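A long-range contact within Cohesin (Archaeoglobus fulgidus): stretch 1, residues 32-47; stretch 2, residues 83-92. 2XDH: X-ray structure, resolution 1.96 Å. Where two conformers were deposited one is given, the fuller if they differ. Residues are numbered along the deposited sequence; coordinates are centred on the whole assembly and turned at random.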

# COMPACT_ATOMS: atom_id res chain seq x y z
N SER A 32 15.33 -5.02 1.94
CA SER A 32 16.73 -5.27 1.66
C SER A 32 17.06 -4.93 0.22
O SER A 32 16.25 -5.11 -0.68
CB SER A 32 17.11 -6.71 1.97
OG SER A 32 16.50 -7.58 1.06
N ILE A 33 18.27 -4.43 0.02
CA ILE A 33 18.72 -4.05 -1.30
C ILE A 33 20.16 -4.50 -1.43
O ILE A 33 20.97 -4.22 -0.55
CB ILE A 33 18.73 -2.51 -1.45
CG1 ILE A 33 17.33 -1.93 -1.26
CG2 ILE A 33 19.33 -2.10 -2.79
CD1 ILE A 33 17.31 -0.42 -1.29
N ASN A 34 20.47 -5.23 -2.50
CA ASN A 34 21.86 -5.42 -2.87
C ASN A 34 22.02 -4.93 -4.28
O ASN A 34 21.17 -5.21 -5.13
CB ASN A 34 22.28 -6.89 -2.79
CG ASN A 34 22.54 -7.32 -1.38
OD1 ASN A 34 23.69 -7.47 -0.96
ND2 ASN A 34 21.48 -7.47 -0.60
N LEU A 35 23.08 -4.19 -4.53
CA LEU A 35 23.33 -3.71 -5.88
C LEU A 35 24.81 -3.49 -6.11
O LEU A 35 25.61 -3.56 -5.16
CB LEU A 35 22.55 -2.42 -6.15
CG LEU A 35 22.81 -1.20 -5.25
CD1 LEU A 35 24.11 -0.49 -5.64
CD2 LEU A 35 21.64 -0.24 -5.35
N ILE A 36 25.16 -3.28 -7.38
CA ILE A 36 26.51 -2.97 -7.78
C ILE A 36 26.46 -1.65 -8.54
O ILE A 36 25.65 -1.49 -9.46
CB ILE A 36 27.07 -4.05 -8.71
CG1 ILE A 36 27.17 -5.38 -7.96
CG2 ILE A 36 28.43 -3.65 -9.23
CD1 ILE A 36 27.62 -6.52 -8.84
N LEU A 37 27.30 -0.70 -8.14
CA LEU A 37 27.50 0.53 -8.91
C LEU A 37 28.84 0.48 -9.58
O LEU A 37 29.87 0.40 -8.91
CB LEU A 37 27.47 1.75 -7.98
CG LEU A 37 27.75 3.09 -8.67
CD1 LEU A 37 26.57 3.48 -9.56
CD2 LEU A 37 28.01 4.18 -7.64
N SER A 38 28.86 0.48 -10.91
CA SER A 38 30.13 0.50 -11.62
C SER A 38 30.49 1.94 -11.93
O SER A 38 29.61 2.75 -12.20
CB SER A 38 30.05 -0.32 -12.91
OG SER A 38 29.87 -1.70 -12.62
N TYR A 39 31.78 2.26 -11.89
CA TYR A 39 32.23 3.62 -12.15
C TYR A 39 33.43 3.65 -13.09
O TYR A 39 34.18 2.68 -13.17
CB TYR A 39 32.55 4.30 -10.82
CG TYR A 39 33.61 3.60 -10.02
CD1 TYR A 39 34.95 3.97 -10.12
CD2 TYR A 39 33.28 2.55 -9.17
CE1 TYR A 39 35.93 3.32 -9.38
CE2 TYR A 39 34.26 1.90 -8.42
CZ TYR A 39 35.58 2.29 -8.54
OH TYR A 39 36.55 1.66 -7.80
N PRO A 40 33.63 4.77 -13.79
CA PRO A 40 34.71 4.90 -14.79
C PRO A 40 36.11 4.99 -14.19
O PRO A 40 36.27 5.34 -13.01
CB PRO A 40 34.37 6.20 -15.51
CG PRO A 40 33.53 6.98 -14.54
CD PRO A 40 32.75 5.96 -13.76
N ASN A 41 37.12 4.68 -15.01
CA ASN A 41 38.53 4.74 -14.61
C ASN A 41 38.99 6.13 -14.18
O ASN A 41 39.95 6.26 -13.43
CB ASN A 41 39.43 4.29 -15.76
CG ASN A 41 39.45 2.79 -15.92
OD1 ASN A 41 39.31 2.05 -14.95
ND2 ASN A 41 39.64 2.33 -17.15
N VAL A 42 38.30 7.16 -14.66
CA VAL A 42 38.66 8.53 -14.30
C VAL A 42 38.26 8.87 -12.88
O VAL A 42 38.64 9.92 -12.36
CB VAL A 42 38.04 9.56 -15.27
CG1 VAL A 42 38.68 9.43 -16.65
CG2 VAL A 42 36.53 9.39 -15.35
N LEU A 43 37.49 7.99 -12.24
CA LEU A 43 37.08 8.20 -10.86
C LEU A 43 37.76 7.22 -9.90
O LEU A 43 38.07 6.08 -10.25
CB LEU A 43 35.56 8.12 -10.72
CG LEU A 43 34.75 9.19 -11.45
CD1 LEU A 43 33.27 9.05 -11.10
CD2 LEU A 43 35.24 10.58 -11.11
N GLU A 44 37.97 7.68 -8.68
CA GLU A 44 38.54 6.85 -7.64
C GLU A 44 37.72 7.02 -6.37
O GLU A 44 37.46 8.15 -5.96
CB GLU A 44 39.99 7.26 -7.38
CG GLU A 44 40.48 6.87 -6.01
CD GLU A 44 41.95 7.13 -5.86
OE1 GLU A 44 42.62 7.27 -6.90
OE2 GLU A 44 42.42 7.21 -4.70
N VAL A 45 37.33 5.91 -5.76
CA VAL A 45 36.45 5.95 -4.60
C VAL A 45 37.22 6.33 -3.34
O VAL A 45 38.22 5.69 -3.00
CB VAL A 45 35.73 4.60 -4.40
CG1 VAL A 45 34.98 4.58 -3.07
CG2 VAL A 45 34.79 4.32 -5.56
N GLU A 46 36.76 7.38 -2.66
CA GLU A 46 37.36 7.82 -1.39
C GLU A 46 36.53 7.38 -0.18
O GLU A 46 37.06 7.10 0.89
CB GLU A 46 37.56 9.34 -1.38
CG GLU A 46 38.38 9.90 -2.53
CD GLU A 46 39.89 9.74 -2.34
OE1 GLU A 46 40.62 9.75 -3.35
OE2 GLU A 46 40.35 9.62 -1.18
N ASP A 47 35.21 7.35 -0.34
CA ASP A 47 34.35 6.92 0.76
C ASP A 47 32.97 6.57 0.24
O ASP A 47 32.58 7.01 -0.85
CB ASP A 47 34.26 8.00 1.84
CG ASP A 47 33.91 7.45 3.21
OD1 ASP A 47 33.82 6.20 3.37
OD2 ASP A 47 33.74 8.26 4.15
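Stretch 2, residues 83-92: SLFYVKFRVT

Stretch 1 runs as a strand from Ser32 to Ser38, passes through a type I turn from Pro40 to Leu43, and continues as a second strand from Leu43 to Asp47. The turn is closed by Leu43 N to Pro40 O at 3.0 Å. Stretch 2 turns a corner at Leu84 and is then extended from Phe85 to Val91.

The extended segment meets the two strands of stretch 1 differently. It pairs antiparallel with 43-47, the axes approaching to 4.5 Å and crossing at 134°. It only packs against 32-38: those axes come no closer than 11.2 Å and run in nearly the same direction, with a crossing angle of -27°, so side chains fill the gap.

The antiparallel ladder begins beside the turn, where Thr92 N donates to Val42 O at 2.9 Å. Glu44 and Arg90 form a reciprocal pair, Glu44 N to Arg90 O at 3.0 Å and Arg90 N to Glu44 O at 2.8 Å. A beta bulge between Val45 and Asp47 then shifts the register by one. At the bulge Lys88 O accepts from Glu46 N at 2.8 Å and weakly from Asp47 N at 3.3 Å. Lys88 N returns a bond to Asp47 O at 2.8 Å.

Leu43, Val45, Phe89 and Val91 share one face of this sheet. Phe89 is the most covered residue. Leu43 CD1 lies over its ring face, 3.8 Å from the centroid. Val45 CG2 reaches Phe89 CE1 at 3.4 Å, and Tyr39 CG lies 3.8 Å from Phe89 CE1. The two aromatic rings meet obliquely, their planes at 48°.

Farther along, Leu37 CD2 meets Val87 CG2 at 4.1 Å. Leu35 CD1 touches the edge of the Phe85 ring, 3.9 Å from Phe85 CZ. Ile33 CD1 packs on Leu84 CD1 at 3.8 Å. Glu44, Asp47, Lys88 and Arg90 occupy the other face.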

# COMPACT_ATOMS: atom_id res chain seq x y z
N SER A 83 17.97 9.45 -0.72
CA SER A 83 19.23 8.80 -1.05
C SER A 83 19.43 7.52 -0.24
O SER A 83 19.12 7.46 0.95
CB SER A 83 20.40 9.76 -0.84
OG SER A 83 20.32 10.38 0.42
N LEU A 84 19.95 6.50 -0.92
CA LEU A 84 20.33 5.23 -0.31
C LEU A 84 21.77 5.30 0.18
O LEU A 84 22.11 4.75 1.22
CB LEU A 84 20.21 4.10 -1.33
CG LEU A 84 18.78 3.82 -1.81
CD1 LEU A 84 18.80 2.73 -2.87
CD2 LEU A 84 17.93 3.40 -0.60
N PHE A 85 22.62 5.97 -0.60
CA PHE A 85 24.00 6.18 -0.18
C PHE A 85 24.63 7.25 -1.06
O PHE A 85 24.05 7.63 -2.07
CB PHE A 85 24.82 4.89 -0.18
CG PHE A 85 24.92 4.20 -1.54
CD1 PHE A 85 26.01 4.42 -2.37
CD2 PHE A 85 23.94 3.31 -1.95
CE1 PHE A 85 26.12 3.79 -3.60
CE2 PHE A 85 24.03 2.66 -3.19
CZ PHE A 85 25.12 2.91 -4.02
N TYR A 86 25.78 7.75 -0.64
CA TYR A 86 26.53 8.76 -1.39
C TYR A 86 27.90 8.15 -1.62
O TYR A 86 28.44 7.48 -0.73
CB TYR A 86 26.68 10.05 -0.56
CG TYR A 86 25.48 10.98 -0.61
CD1 TYR A 86 25.41 11.99 -1.56
CD2 TYR A 86 24.43 10.85 0.30
CE1 TYR A 86 24.32 12.85 -1.63
CE2 TYR A 86 23.32 11.71 0.24
CZ TYR A 86 23.28 12.70 -0.73
OH TYR A 86 22.20 13.56 -0.82
N VAL A 87 28.46 8.35 -2.80
CA VAL A 87 29.84 7.95 -3.01
C VAL A 87 30.71 9.20 -3.16
O VAL A 87 30.41 10.09 -3.94
CB VAL A 87 30.01 7.01 -4.24
CG1 VAL A 87 31.47 6.58 -4.38
CG2 VAL A 87 29.14 5.77 -4.07
N LYS A 88 31.77 9.27 -2.36
CA LYS A 88 32.72 10.36 -2.52
C LYS A 88 33.79 9.87 -3.48
O LYS A 88 34.49 8.89 -3.21
CB LYS A 88 33.33 10.76 -1.17
CG LYS A 88 34.20 12.00 -1.26
CD LYS A 88 34.74 12.41 0.10
CE LYS A 88 35.27 13.84 0.07
NZ LYS A 88 34.23 14.78 -0.45
N PHE A 89 33.91 10.55 -4.62
CA PHE A 89 34.90 10.21 -5.63
C PHE A 89 35.94 11.30 -5.70
O PHE A 89 35.69 12.44 -5.33
CB PHE A 89 34.27 10.12 -7.01
CG PHE A 89 33.42 8.90 -7.25
CD1 PHE A 89 34.00 7.65 -7.33
CD2 PHE A 89 32.05 9.03 -7.46
CE1 PHE A 89 33.23 6.53 -7.59
CE2 PHE A 89 31.27 7.93 -7.72
CZ PHE A 89 31.85 6.67 -7.78
N ARG A 90 37.12 10.94 -6.18
CA ARG A 90 38.12 11.92 -6.53
C ARG A 90 38.35 11.79 -8.02
O ARG A 90 38.47 10.68 -8.53
CB ARG A 90 39.42 11.67 -5.78
CG ARG A 90 40.61 12.39 -6.39
CD ARG A 90 41.46 13.03 -5.32
NE ARG A 90 42.70 13.56 -5.87
CZ ARG A 90 43.71 14.00 -5.13
NH1 ARG A 90 43.62 13.97 -3.80
NH2 ARG A 90 44.80 14.47 -5.71
N VAL A 91 38.37 12.92 -8.71
CA VAL A 91 38.56 12.90 -10.15
C VAL A 91 40.05 12.83 -10.46
O VAL A 91 40.79 13.79 -10.23
CB VAL A 91 37.94 14.15 -10.81
CG1 VAL A 91 38.06 14.08 -12.33
CG2 VAL A 91 36.49 14.31 -10.37
N THR A 92 40.49 11.69 -10.97
CA THR A 92 41.90 11.46 -11.25
C THR A 92 42.31 12.01 -12.61
O THR A 92 41.84 11.54 -13.65
CB THR A 92 42.23 9.96 -11.20
OG1 THR A 92 41.57 9.29 -12.28
CG2 THR A 92 41.75 9.36 -9.89